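Local coordinates for protein alcohol oxidase (Myceliophthora thermophila, PDB 6F74) that binds flavin-adenine dinucleotide and, as a member of the oxygen-dependent FAD-linked oxidoreductases, probably oxidises a substrate with molecular oxygen, at residues T312-A317 / P391-L396; A319-T324 / K402-S407; A333-H338 / K450-I455; A350-W355 / G374-G379. One frame throughout, in Å; residues are numbered along the deposited sequence.

All four contacts belong to one layered unit, in which a seven-stranded antiparallel sheet is covered on one face by helices, and their chemistry changes with depth. Contacts 2 and 4 join neighbouring strands through backbone hydrogen bonds, but contact 2 lies at the sheet edge, where an arginine and a lysine border solvent, whereas contact 4 is buried, rich in glycine and aromatic rings, and nearest the flavin. Contacts 1 and 3 work by side chains, without a single hydrogen bond across: contact 1 lays helix 382-396 on strand 311-320, the strand that contact 2 also uses, and contact 3 joins two helices. Leu-337 of contact 3 touches Leu-316 and Leu-392 of contact 1.

Contact 1 (T312-A317 / P391-L396); sequences TAHRLA and PLMNAL
Leu-316 and Met-393 reach toward each other tip to tip, and most of this strand-to-helix contact is built around their ends. One methyl of the leucine, CD2, touches three helix methyls: Met-393 CE at 3.9 Å, Leu-392 CD2 at 4.0 Å and Leu-396 CD1 also at 4.0 Å. Its other branch turns to the sulfur, with Leu-316 CD1 lying 3.9 Å from Met-393 SD. The same thioether also meets His-314, again tip to tip. Here Met-393 CE approaches His-314 CE1 to 3.8 Å, close to the plane of the imidazole, while SD stands 4.7 Å from the ring centroid and 75° off the ring normal, a Met-aromatic contact made at the edge. The methionine chain is bent at chi2, and chi3 (93°) sets CE toward the strand, although CB does not point there.

One shell further out, the imidazole is fixed by groups beyond the two segments. NE2 is hydrogen-bonded to Ser-407 OG, and the ring stacks on Phe-409 and meets His-373 at a steep angle. Leu-392 also packs against Leu-337 of helix 328-346, so helix 382-396 is gripped by a second helix as well as by the sheet. The axes of the two short segments stay 12.0 Å apart, inclined by 21°, so side chains alone bridge the gap.

No hydrogen bond crosses the contact. Adhesion between helix and sheet here therefore rests on dispersion and the sulfur's edgewise approach to imidazole, while NE2 of His-314 finds its polar partner, Ser-407, on the neighbouring strand.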
loop_
_atom_site.group_PDB
_atom_site.type_symbol
_atom_site.label_atom_id
_atom_site.label_comp_id
_atom_site.label_asym_id
_atom_site.label_seq_id
_atom_site.Cartn_x
_atom_site.Cartn_y
_atom_site.Cartn_z
ATOM N N THR A 312 -3.037 -12.208 22.290
ATOM C CA THR A 312 -4.256 -11.618 22.837
ATOM C C THR A 312 -4.548 -10.321 22.112
ATOM O O THR A 312 -3.672 -9.490 21.961
ATOM C CB THR A 312 -4.138 -11.370 24.349
ATOM O OG1 THR A 312 -3.804 -12.599 24.993
ATOM C CG2 THR A 312 -5.466 -10.896 24.929
ATOM N N ALA A 313 -5.799 -10.162 21.700
ATOM C CA ALA A 313 -6.271 -8.951 21.061
ATOM C C ALA A 313 -7.042 -8.096 22.054
ATOM O O ALA A 313 -7.737 -8.622 22.914
ATOM C CB ALA A 313 -7.165 -9.314 19.881
ATOM N N HIS A 314 -6.919 -6.784 21.901
ATOM C CA HIS A 314 -7.603 -5.806 22.725
ATOM C C HIS A 314 -8.525 -4.980 21.857
ATOM O O HIS A 314 -8.059 -4.290 20.976
ATOM C CB HIS A 314 -6.582 -4.862 23.369
ATOM C CG HIS A 314 -7.191 -3.790 24.214
ATOM N ND1 HIS A 314 -6.867 -2.463 24.076
ATOM C CD2 HIS A 314 -8.079 -3.856 25.238
ATOM C CE1 HIS A 314 -7.544 -1.755 24.968
ATOM N NE2 HIS A 314 -8.290 -2.578 25.681
ATOM N N ARG A 315 -9.822 -5.064 22.100
ATOM C CA ARG A 315 -10.786 -4.248 21.374
ATOM C C ARG A 315 -11.219 -3.065 22.231
ATOM O O ARG A 315 -11.775 -3.251 23.303
ATOM C CB ARG A 315 -11.967 -5.105 20.916
ATOM C CG ARG A 315 -11.584 -6.114 19.809
ATOM C CD ARG A 315 -11.501 -5.459 18.415
ATOM N NE ARG A 315 -11.407 -6.483 17.343
ATOM C CZ ARG A 315 -12.421 -6.872 16.541
ATOM N NH1 ARG A 315 -13.662 -6.342 16.617
ATOM N NH2 ARG A 315 -12.209 -7.789 15.590
ATOM N N LEU A 316 -10.964 -1.857 21.760
ATOM C CA LEU A 316 -11.298 -0.649 22.523
ATOM C C LEU A 316 -12.248 0.191 21.712
ATOM O O LEU A 316 -12.038 0.349 20.534
ATOM C CB LEU A 316 -10.045 0.194 22.822
ATOM C CG LEU A 316 -10.241 1.535 23.580
ATOM C CD1 LEU A 316 -10.643 1.302 25.033
ATOM C CD2 LEU A 316 -8.966 2.355 23.526
ATOM N N ALA A 317 -13.252 0.763 22.350
ATOM C CA ALA A 317 -14.155 1.670 21.688
ATOM C C ALA A 317 -14.522 2.807 22.623
ATOM O O ALA A 317 -14.770 2.595 23.815
ATOM C CB ALA A 317 -15.403 0.944 21.221
ATOM N N PRO A 391 -1.037 1.414 30.520
ATOM C CA PRO A 391 -0.762 2.849 30.462
ATOM C C PRO A 391 -1.869 3.642 29.745
ATOM O O PRO A 391 -2.218 4.738 30.194
ATOM C CB PRO A 391 0.568 2.920 29.703
ATOM C CG PRO A 391 1.213 1.598 29.973
ATOM C CD PRO A 391 0.061 0.646 29.905
ATOM N N LEU A 392 -2.441 3.052 28.696
ATOM C CA LEU A 392 -3.597 3.639 28.000
ATOM C C LEU A 392 -4.901 3.610 28.798
ATOM O O LEU A 392 -5.564 4.634 28.895
ATOM C CB LEU A 392 -3.840 2.972 26.633
ATOM C CG LEU A 392 -5.017 3.554 25.822
ATOM C CD1 LEU A 392 -4.954 5.052 25.604
ATOM C CD2 LEU A 392 -5.088 2.811 24.505
ATOM N N MET A 393 -5.283 2.467 29.346
ATOM C CA MET A 393 -6.566 2.396 30.119
ATOM C C MET A 393 -6.551 3.251 31.368
ATOM O O MET A 393 -7.555 3.894 31.708
ATOM C CB MET A 393 -6.928 0.941 30.449
ATOM C CG MET A 393 -6.995 0.035 29.223
ATOM S SD MET A 393 -8.133 0.609 27.943
ATOM C CE MET A 393 -7.148 1.555 26.879
ATOM N N ASN A 394 -5.386 3.317 32.009
ATOM C CA ASN A 394 -5.202 4.194 33.151
ATOM C C ASN A 394 -5.376 5.656 32.742
ATOM O O ASN A 394 -6.013 6.419 33.479
ATOM C CB ASN A 394 -3.828 3.996 33.796
ATOM C CG ASN A 394 -3.658 2.615 34.432
ATOM O OD1 ASN A 394 -4.625 1.898 34.717
ATOM N ND2 ASN A 394 -2.414 2.260 34.713
ATOM N N ALA A 395 -4.831 6.050 31.598
ATOM C CA ALA A 395 -4.945 7.438 31.155
ATOM C C ALA A 395 -6.372 7.765 30.775
ATOM O O ALA A 395 -6.805 8.900 30.945
ATOM C CB ALA A 395 -3.996 7.748 30.015
ATOM N N LEU A 396 -7.099 6.771 30.276
ATOM C CA LEU A 396 -8.526 6.920 29.951
ATOM C C LEU A 396 -9.504 6.939 31.100
ATOM O O LEU A 396 -10.611 7.374 30.888
ATOM C CB LEU A 396 -8.965 5.837 28.961
ATOM C CG LEU A 396 -8.377 6.033 27.558
ATOM C CD1 LEU A 396 -8.671 4.801 26.709
ATOM C CD2 LEU A 396 -8.883 7.318 26.890
#

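Contact 2 (A319-T324 / K402-S407); sequences APRNET and KLVITS
Ala-319 and Val-404 form an antiparallel hydrogen-bonded pair at the margin of the seven-stranded sheet, where strand 311-320 meets the outermost strand 403-412. Two backbone bonds close the pair: Ala-319 N donates to Val-404 O at 2.9 Å, and Val-404 N returns a bond to Ala-319 O at 2.8 Å. The next pair, Pro-320 with Leu-403, is non-hydrogen-bonded, a place where no N-H of the proline is needed toward strand 403-412. Beyond it a weak bond of 3.3 Å from Arg-321 N to Lys-402 O accompanies the chain as it leaves the sheet.

Apolar contact comes from Leu-403, whose CD2 packs 3.7 Å from Pro-320 CA on the face covered by helix 328-346, where the leucine also touches Ala-333.

Polar side-chain chemistry belongs to Arg-321. Its chain, extended from CG to NE, runs past the Lys-402 carbonyl, with CG 3.5 Å from Lys-402 O, and carries the guanidinium on toward residues 403 and 404. NH2 is hydrogen-bonded to Glu-400 O just before the strand, tying the arginine to the loop that leads into it. Arg-321 and Val-404 cross at about a right angle: Val-404 CG2 sits over one guanidinium face, displaced toward the rim, 3.8 Å from Arg-321 NH1.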
loop_
_atom_site.group_PDB
_atom_site.type_symbol
_atom_site.label_atom_id
_atom_site.label_comp_id
_atom_site.label_asym_id
_atom_site.label_seq_id
_atom_site.Cartn_x
_atom_site.Cartn_y
_atom_site.Cartn_z
ATOM N N ALA A 319 -16.779 6.537 22.754
ATOM C CA ALA A 319 -17.771 7.413 22.173
ATOM C C ALA A 319 -18.157 8.507 23.139
ATOM O O ALA A 319 -18.099 8.277 24.348
ATOM C CB ALA A 319 -19.025 6.621 21.825
ATOM N N PRO A 320 -18.599 9.676 22.612
ATOM C CA PRO A 320 -19.099 10.751 23.441
ATOM C C PRO A 320 -20.349 10.372 24.177
ATOM O O PRO A 320 -21.188 9.689 23.623
ATOM C CB PRO A 320 -19.435 11.871 22.442
ATOM C CG PRO A 320 -19.504 11.263 21.125
ATOM C CD PRO A 320 -18.585 10.055 21.192
ATOM N N ARG A 321 -20.450 10.775 25.428
ATOM C CA ARG A 321 -21.745 10.790 26.100
ATOM C C ARG A 321 -22.575 11.900 25.529
ATOM O O ARG A 321 -23.772 11.781 25.464
ATOM C CB ARG A 321 -21.602 11.001 27.615
ATOM C CG ARG A 321 -20.953 9.830 28.309
ATOM C CD ARG A 321 -21.180 9.883 29.811
ATOM N NE ARG A 321 -20.302 8.876 30.396
ATOM C CZ ARG A 321 -20.613 7.598 30.633
ATOM N NH1 ARG A 321 -21.837 7.117 30.376
ATOM N NH2 ARG A 321 -19.693 6.788 31.154
ATOM N N ASN A 322 -21.934 13.018 25.178
ATOM C CA ASN A 322 -22.576 14.272 24.749
ATOM C C ASN A 322 -22.022 14.620 23.373
ATOM O O ASN A 322 -20.953 15.207 23.226
ATOM C CB ASN A 322 -22.211 15.285 25.821
ATOM C CG ASN A 322 -22.683 16.719 25.561
ATOM O OD1 ASN A 322 -23.858 16.973 25.308
ATOM N ND2 ASN A 322 -21.765 17.677 25.755
ATOM N N GLU A 323 -22.730 14.193 22.346
ATOM C CA GLU A 323 -22.239 14.326 21.010
ATOM C C GLU A 323 -22.525 15.772 20.527
ATOM O O GLU A 323 -23.629 16.266 20.686
ATOM C CB GLU A 323 -22.838 13.307 20.053
ATOM C CG GLU A 323 -21.885 13.062 18.932
ATOM C CD GLU A 323 -22.292 11.979 17.947
ATOM O OE1 GLU A 323 -23.351 11.324 18.076
ATOM O OE2 GLU A 323 -21.510 11.841 17.023
ATOM N N THR A 324 -21.501 16.428 19.977
ATOM C CA THR A 324 -21.574 17.766 19.432
ATOM C C THR A 324 -20.676 17.775 18.181
ATOM O O THR A 324 -19.839 16.853 17.974
ATOM C CB THR A 324 -21.073 18.850 20.407
ATOM O OG1 THR A 324 -19.701 18.612 20.746
ATOM C CG2 THR A 324 -21.857 18.853 21.682
ATOM N N LYS A 402 -17.111 11.499 31.008
ATOM C CA LYS A 402 -17.295 12.280 29.790
ATOM C C LYS A 402 -17.556 11.430 28.536
ATOM O O LYS A 402 -18.223 11.885 27.607
ATOM C CB LYS A 402 -16.052 13.170 29.596
ATOM C CG LYS A 402 -15.713 14.015 30.836
ATOM C CD LYS A 402 -14.658 15.098 30.611
ATOM C CE LYS A 402 -14.898 16.364 31.456
ATOM N NZ LYS A 402 -15.002 16.163 32.953
ATOM N N LEU A 403 -17.066 10.187 28.536
ATOM C CA LEU A 403 -17.152 9.278 27.398
ATOM C C LEU A 403 -17.605 7.888 27.814
ATOM O O LEU A 403 -17.373 7.470 28.946
ATOM C CB LEU A 403 -15.795 9.170 26.721
ATOM C CG LEU A 403 -15.099 10.478 26.338
ATOM C CD1 LEU A 403 -13.702 10.283 25.860
ATOM C CD2 LEU A 403 -15.866 11.204 25.236
ATOM N N VAL A 404 -18.275 7.186 26.901
ATOM C CA VAL A 404 -18.567 5.760 27.057
ATOM C C VAL A 404 -17.410 4.954 26.468
ATOM O O VAL A 404 -17.092 5.086 25.285
ATOM C CB VAL A 404 -19.868 5.371 26.342
ATOM C CG1 VAL A 404 -20.176 3.884 26.550
ATOM C CG2 VAL A 404 -21.036 6.262 26.812
ATOM N N ILE A 405 -16.779 4.125 27.281
ATOM C CA ILE A 405 -15.561 3.406 26.912
ATOM C C ILE A 405 -15.743 1.914 27.176
ATOM O O ILE A 405 -16.117 1.537 28.264
ATOM C CB ILE A 405 -14.348 3.909 27.721
ATOM C CG1 ILE A 405 -14.010 5.339 27.317
ATOM C CG2 ILE A 405 -13.113 3.030 27.491
ATOM C CD1 ILE A 405 -13.084 6.056 28.275
ATOM N N THR A 406 -15.446 1.090 26.183
ATOM C CA THR A 406 -15.571 -0.344 26.300
ATOM C C THR A 406 -14.256 -0.957 25.907
ATOM O O THR A 406 -13.554 -0.456 25.024
ATOM C CB THR A 406 -16.688 -0.937 25.419
ATOM O OG1 THR A 406 -16.545 -0.483 24.080
ATOM C CG2 THR A 406 -18.040 -0.528 25.936
ATOM N N SER A 407 -13.941 -2.062 26.559
ATOM C CA SER A 407 -12.613 -2.625 26.499
ATOM C C SER A 407 -12.738 -4.100 26.708
ATOM O O SER A 407 -13.180 -4.512 27.772
ATOM C CB SER A 407 -11.752 -2.011 27.619
ATOM O OG SER A 407 -10.452 -2.515 27.564
#

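Contact 3 (A333-H338 / K450-I455)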
loop_
_atom_site.group_PDB
_atom_site.type_symbol
_atom_site.label_atom_id
_atom_site.label_comp_id
_atom_site.label_asym_id
_atom_site.label_seq_id
_atom_site.Cartn_x
_atom_site.Cartn_y
_atom_site.Cartn_z
ATOM N N ALA A 333 -9.508 12.908 24.463
ATOM C CA ALA A 333 -9.148 11.538 24.804
ATOM C C ALA A 333 -8.328 10.886 23.698
ATOM O O ALA A 333 -7.439 10.117 23.987
ATOM C CB ALA A 333 -10.401 10.726 25.087
ATOM N N ILE A 334 -8.622 11.213 22.440
ATOM C CA ILE A 334 -7.864 10.704 21.289
ATOM C C ILE A 334 -6.442 11.277 21.296
ATOM O O ILE A 334 -5.461 10.556 21.028
ATOM C CB ILE A 334 -8.606 10.983 19.961
ATOM C CG1 ILE A 334 -9.843 10.078 19.922
ATOM C CG2 ILE A 334 -7.710 10.706 18.758
ATOM C CD1 ILE A 334 -10.783 10.292 18.763
ATOM N N ALA A 335 -6.330 12.553 21.635
ATOM C CA ALA A 335 -5.031 13.163 21.832
ATOM C C ALA A 335 -4.244 12.433 22.933
ATOM O O ALA A 335 -3.105 12.071 22.708
ATOM C CB ALA A 335 -5.173 14.639 22.155
ATOM N N VAL A 336 -4.872 12.202 24.089
ATOM C CA VAL A 336 -4.239 11.473 25.198
ATOM C C VAL A 336 -3.800 10.083 24.754
ATOM O O VAL A 336 -2.707 9.653 25.060
ATOM C CB VAL A 336 -5.187 11.337 26.432
ATOM C CG1 VAL A 336 -4.661 10.320 27.446
ATOM C CG2 VAL A 336 -5.370 12.682 27.120
ATOM N N LEU A 337 -4.682 9.389 24.043
ATOM C CA LEU A 337 -4.427 8.047 23.559
ATOM C C LEU A 337 -3.200 8.024 22.654
ATOM O O LEU A 337 -2.363 7.120 22.760
ATOM C CB LEU A 337 -5.654 7.501 22.801
ATOM C CG LEU A 337 -5.517 6.152 22.082
ATOM C CD1 LEU A 337 -6.840 5.394 22.080
ATOM C CD2 LEU A 337 -5.026 6.280 20.632
ATOM N N HIS A 338 -3.119 8.992 21.744
ATOM C CA HIS A 338 -1.945 9.118 20.891
ATOM C C HIS A 338 -0.660 9.232 21.729
ATOM O O HIS A 338 0.341 8.605 21.404
ATOM C CB HIS A 338 -2.062 10.287 19.896
ATOM C CG HIS A 338 -2.851 9.956 18.663
ATOM N ND1 HIS A 338 -4.196 9.673 18.685
ATOM C CD2 HIS A 338 -2.480 9.902 17.365
ATOM C CE1 HIS A 338 -4.614 9.425 17.460
ATOM N NE2 HIS A 338 -3.591 9.553 16.637
ATOM N N LYS A 450 0.287 20.465 21.751
ATOM C CA LYS A 450 0.688 20.280 20.347
ATOM C C LYS A 450 -0.028 19.112 19.672
ATOM O O LYS A 450 -0.388 19.180 18.488
ATOM C CB LYS A 450 2.200 20.107 20.230
ATOM C CG LYS A 450 2.959 21.362 20.557
ATOM C CD LYS A 450 4.443 21.193 20.423
ATOM C CE LYS A 450 5.139 22.437 20.950
ATOM N NZ LYS A 450 6.597 22.269 20.823
ATOM N N VAL A 451 -0.230 18.055 20.441
ATOM C CA VAL A 451 -0.893 16.864 19.949
ATOM C C VAL A 451 -2.349 17.192 19.728
ATOM O O VAL A 451 -2.878 16.964 18.648
ATOM C CB VAL A 451 -0.729 15.697 20.939
ATOM C CG1 VAL A 451 -1.528 14.484 20.531
ATOM C CG2 VAL A 451 0.742 15.333 21.059
ATOM N N ARG A 452 -2.989 17.737 20.752
ATOM C CA ARG A 452 -4.391 18.156 20.669
ATOM C C ARG A 452 -4.679 19.073 19.473
ATOM O O ARG A 452 -5.695 18.878 18.775
ATOM C CB ARG A 452 -4.837 18.811 21.966
ATOM C CG ARG A 452 -6.335 19.067 22.101
ATOM C CD ARG A 452 -7.181 17.816 21.850
ATOM N NE ARG A 452 -8.606 18.100 22.011
ATOM C CZ ARG A 452 -9.388 18.713 21.117
ATOM N NH1 ARG A 452 -8.912 19.143 19.938
ATOM N NH2 ARG A 452 -10.670 18.896 21.415
ATOM N N GLU A 453 -3.772 20.004 19.207
ATOM C CA GLU A 453 -3.876 20.876 18.042
ATOM C C GLU A 453 -3.781 20.100 16.695
ATOM O O GLU A 453 -4.508 20.382 15.730
ATOM C CB GLU A 453 -2.767 21.943 18.106
ATOM C CG GLU A 453 -2.989 23.058 17.082
ATOM C CD GLU A 453 -1.757 23.754 16.564
ATOM O OE1 GLU A 453 -0.679 23.102 16.343
ATOM O OE2 GLU A 453 -1.962 24.985 16.403
ATOM N N ALA A 454 -2.886 19.122 16.627
ATOM C CA ALA A 454 -2.794 18.254 15.454
ATOM C C ALA A 454 -4.085 17.450 15.237
ATOM O O ALA A 454 -4.627 17.413 14.128
ATOM C CB ALA A 454 -1.613 17.307 15.587
ATOM N N ILE A 455 -4.557 16.826 16.305
ATOM C CA ILE A 455 -5.837 16.108 16.310
ATOM C C ILE A 455 -6.993 17.016 15.869
ATOM O O ILE A 455 -7.804 16.590 15.055
ATOM C CB ILE A 455 -6.127 15.481 17.692
ATOM C CG1 ILE A 455 -5.106 14.371 18.036
ATOM C CG2 ILE A 455 -7.535 14.941 17.796
ATOM C CD1 ILE A 455 -4.982 13.232 17.037
#
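Ile-455 reaches across to Ala-335, Ile-334 and His-338 with successive atoms of one branch, a compact example of how a single side chain can serve several partners. From CB, CG1 leaves anti to the carbonyl carbon and passes the backbone of the facing helix, 4.0 Å from Ala-335 CA and nearly as close to its CB. The chain then turns at chi2 (-56°) and puts CD1 over the imidazole of His-338. This methyl lies 3.9 Å from the ring centroid and only 10° off the normal, a CH-pi contact over the middle of the face; it also touches Ile-334 CG2 at 4.1 Å.

The ring is held in place to receive it. His-338 ND1 donates a 2.8 Å hydrogen bond to Ile-334 O, one turn back in the same helix. That oxygen also takes the helical bond from His-338 N, and the two donors come from opposite faces of the carbonyl plane, so one acceptor grips both the backbone and the side chain of the histidine.

Around Ala-335 the helices come close: Val-451 CG1 lies 3.6 Å from Ala-335 O, and Arg-452 CD 3.8 Å from Ala-335 CB. Past that methylene, the arginine's NE forms a salt bridge with Asp-332, and NH1 another with Glu-456, placing charge beside the apolar centre.

An alanine at the crossing suits the 8.8 Å separation of the segment axes, inclined at 122°. Both His-338 and Ile-455 rest on Met-500 of strand 498-503, as expected for paired helices covering one face of an antiparallel sheet.

Contact 4 (A350-W355 / G374-G379)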
loop_
_atom_site.group_PDB
_atom_site.type_symbol
_atom_site.label_atom_id
_atom_site.label_comp_id
_atom_site.label_asym_id
_atom_site.label_seq_id
_atom_site.Cartn_x
_atom_site.Cartn_y
_atom_site.Cartn_z
ATOM N N ALA A 350 0.735 -3.830 19.158
ATOM C CA ALA A 350 0.630 -3.403 17.767
ATOM C C ALA A 350 -0.823 -3.477 17.311
ATOM O O ALA A 350 -1.671 -4.111 17.964
ATOM C CB ALA A 350 1.516 -4.262 16.876
ATOM N N GLY A 351 -1.096 -2.848 16.166
ATOM C CA GLY A 351 -2.407 -2.972 15.511
ATOM C C GLY A 351 -2.920 -1.677 14.936
ATOM O O GLY A 351 -2.143 -0.768 14.620
ATOM N N TYR A 352 -4.235 -1.599 14.774
ATOM C CA TYR A 352 -4.811 -0.486 14.047
ATOM C C TYR A 352 -5.973 0.131 14.770
ATOM O O TYR A 352 -6.843 -0.583 15.294
ATOM C CB TYR A 352 -5.247 -0.926 12.641
ATOM C CG TYR A 352 -4.135 -1.595 11.872
ATOM C CD1 TYR A 352 -3.920 -2.995 11.961
ATOM C CD2 TYR A 352 -3.300 -0.863 11.067
ATOM C CE1 TYR A 352 -2.902 -3.603 11.259
ATOM C CE2 TYR A 352 -2.272 -1.472 10.351
ATOM C CZ TYR A 352 -2.087 -2.842 10.453
ATOM O OH TYR A 352 -1.091 -3.442 9.743
ATOM N N GLY A 353 -5.996 1.464 14.740
ATOM C CA GLY A 353 -7.058 2.273 15.338
ATOM C C GLY A 353 -7.659 3.212 14.322
ATOM O O GLY A 353 -6.968 3.653 13.394
ATOM N N PHE A 354 -8.946 3.510 14.520
ATOM C CA PHE A 354 -9.775 4.201 13.545
ATOM C C PHE A 354 -10.645 5.183 14.296
ATOM O O PHE A 354 -11.198 4.818 15.313
ATOM C CB PHE A 354 -10.708 3.201 12.825
ATOM C CG PHE A 354 -9.985 2.150 12.042
ATOM C CD1 PHE A 354 -9.513 0.992 12.670
ATOM C CD2 PHE A 354 -9.759 2.303 10.682
ATOM C CE1 PHE A 354 -8.831 0.006 11.947
ATOM C CE2 PHE A 354 -9.082 1.312 9.961
ATOM C CZ PHE A 354 -8.618 0.161 10.595
ATOM N N TRP A 355 -10.812 6.391 13.786
ATOM C CA TRP A 355 -11.628 7.361 14.490
ATOM C C TRP A 355 -12.176 8.440 13.573
ATOM O O TRP A 355 -11.625 8.704 12.486
ATOM C CB TRP A 355 -10.864 7.976 15.682
ATOM C CG TRP A 355 -9.630 8.833 15.354
ATOM C CD1 TRP A 355 -8.358 8.410 15.257
ATOM C CD2 TRP A 355 -9.593 10.261 15.157
ATOM N NE1 TRP A 355 -7.510 9.465 14.969
ATOM C CE2 TRP A 355 -8.248 10.617 14.920
ATOM C CE3 TRP A 355 -10.568 11.264 15.150
ATOM C CZ2 TRP A 355 -7.857 11.928 14.651
ATOM C CZ3 TRP A 355 -10.174 12.576 14.887
ATOM C CH2 TRP A 355 -8.835 12.896 14.644
ATOM N N GLY A 374 -8.379 -2.325 17.113
ATOM C CA GLY A 374 -7.980 -3.713 17.305
ATOM C C GLY A 374 -6.460 -3.718 17.468
ATOM O O GLY A 374 -5.714 -3.547 16.478
ATOM N N PHE A 375 -6.018 -3.825 18.723
ATOM C CA PHE A 375 -4.622 -3.938 19.072
ATOM C C PHE A 375 -4.372 -5.351 19.587
ATOM O O PHE A 375 -5.314 -6.116 19.862
ATOM C CB PHE A 375 -4.204 -2.928 20.162
ATOM C CG PHE A 375 -4.063 -1.477 19.704
ATOM C CD1 PHE A 375 -4.256 -1.063 18.369
ATOM C CD2 PHE A 375 -3.712 -0.505 20.646
ATOM C CE1 PHE A 375 -4.105 0.257 18.009
ATOM C CE2 PHE A 375 -3.562 0.831 20.284
ATOM C CZ PHE A 375 -3.763 1.210 18.952
ATOM N N TRP A 376 -3.097 -5.686 19.740
ATOM C CA TRP A 376 -2.720 -7.029 20.177
ATOM C C TRP A 376 -1.306 -7.113 20.684
ATOM O O TRP A 376 -0.451 -6.296 20.326
ATOM C CB TRP A 376 -2.906 -8.022 19.041
ATOM C CG TRP A 376 -2.500 -7.497 17.667
ATOM C CD1 TRP A 376 -1.239 -7.366 17.172
ATOM C CD2 TRP A 376 -3.382 -7.077 16.633
ATOM N NE1 TRP A 376 -1.275 -6.864 15.896
ATOM C CE2 TRP A 376 -2.580 -6.691 15.532
ATOM C CE3 TRP A 376 -4.775 -6.980 16.526
ATOM C CZ2 TRP A 376 -3.131 -6.209 14.343
ATOM C CZ3 TRP A 376 -5.316 -6.517 15.355
ATOM C CH2 TRP A 376 -4.494 -6.137 14.265
ATOM N N THR A 377 -1.094 -8.104 21.543
ATOM C CA THR A 377 0.212 -8.486 22.019
ATOM C C THR A 377 0.498 -9.917 21.555
ATOM O O THR A 377 0.068 -10.891 22.206
ATOM C CB THR A 377 0.277 -8.469 23.564
ATOM O OG1 THR A 377 -0.820 -9.225 24.108
ATOM C CG2 THR A 377 0.220 -7.042 24.081
ATOM N N ILE A 378 1.233 -10.030 20.461
ATOM C CA ILE A 378 1.682 -11.338 19.976
ATOM C C ILE A 378 2.638 -11.967 20.964
ATOM O O ILE A 378 3.603 -11.324 21.364
ATOM C CB ILE A 378 2.370 -11.219 18.586
ATOM C CG1 ILE A 378 1.264 -10.958 17.546
ATOM C CG2 ILE A 378 3.092 -12.502 18.200
ATOM C CD1 ILE A 378 1.760 -10.381 16.220
ATOM N N GLY A 379 2.374 -13.204 21.360
ATOM C CA GLY A 379 3.236 -13.914 22.295
ATOM C C GLY A 379 2.873 -13.792 23.765
ATOM O O GLY A 379 3.566 -14.354 24.599
#
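In Trp-376, chi1 sets CG between the backbone N and the carbonyl carbon (39°), and chi2 (77°) turns the indole so that one face lies over Ala-350 O and Gly-351 CA. Strands 349-356 and 370-378 are inner neighbours in the seven-stranded antiparallel sheet. Gly-351 has a backbone conformation in which a CB would press on the preceding carbonyl O and on the facing strand, so the lack of a side chain lets the indole lie close; its CA makes a CH-pi contact 3.9 Å from the centroid of the six-membered ring. Ala-350 O also accepts a 2.8 Å hydrogen bond from Trp-376 N. Further along, Tyr-352 and Gly-374 exchange two bonds of 3.0 Å, from Tyr-352 N to Gly-374 O and from Gly-374 N to Tyr-352 O.

Phe-375 leaves on the helix-covered face; its CD1 lies 3.7 Å from Gly-351 C. On the face of Tyr-352 and Trp-376, the tyrosine reaches toward the flavin, within about 5 Å (nearest atoms), and its OH is hydrogen-bonded to ND1 of His-246, an FAD-binding residue. Trp-376 NE1 is bonded to Pro-248 O, which steadies the indole; Trp-376 CH2 meets the tyrosine ring at its edge, 3.9 Å from Tyr-352 CD1.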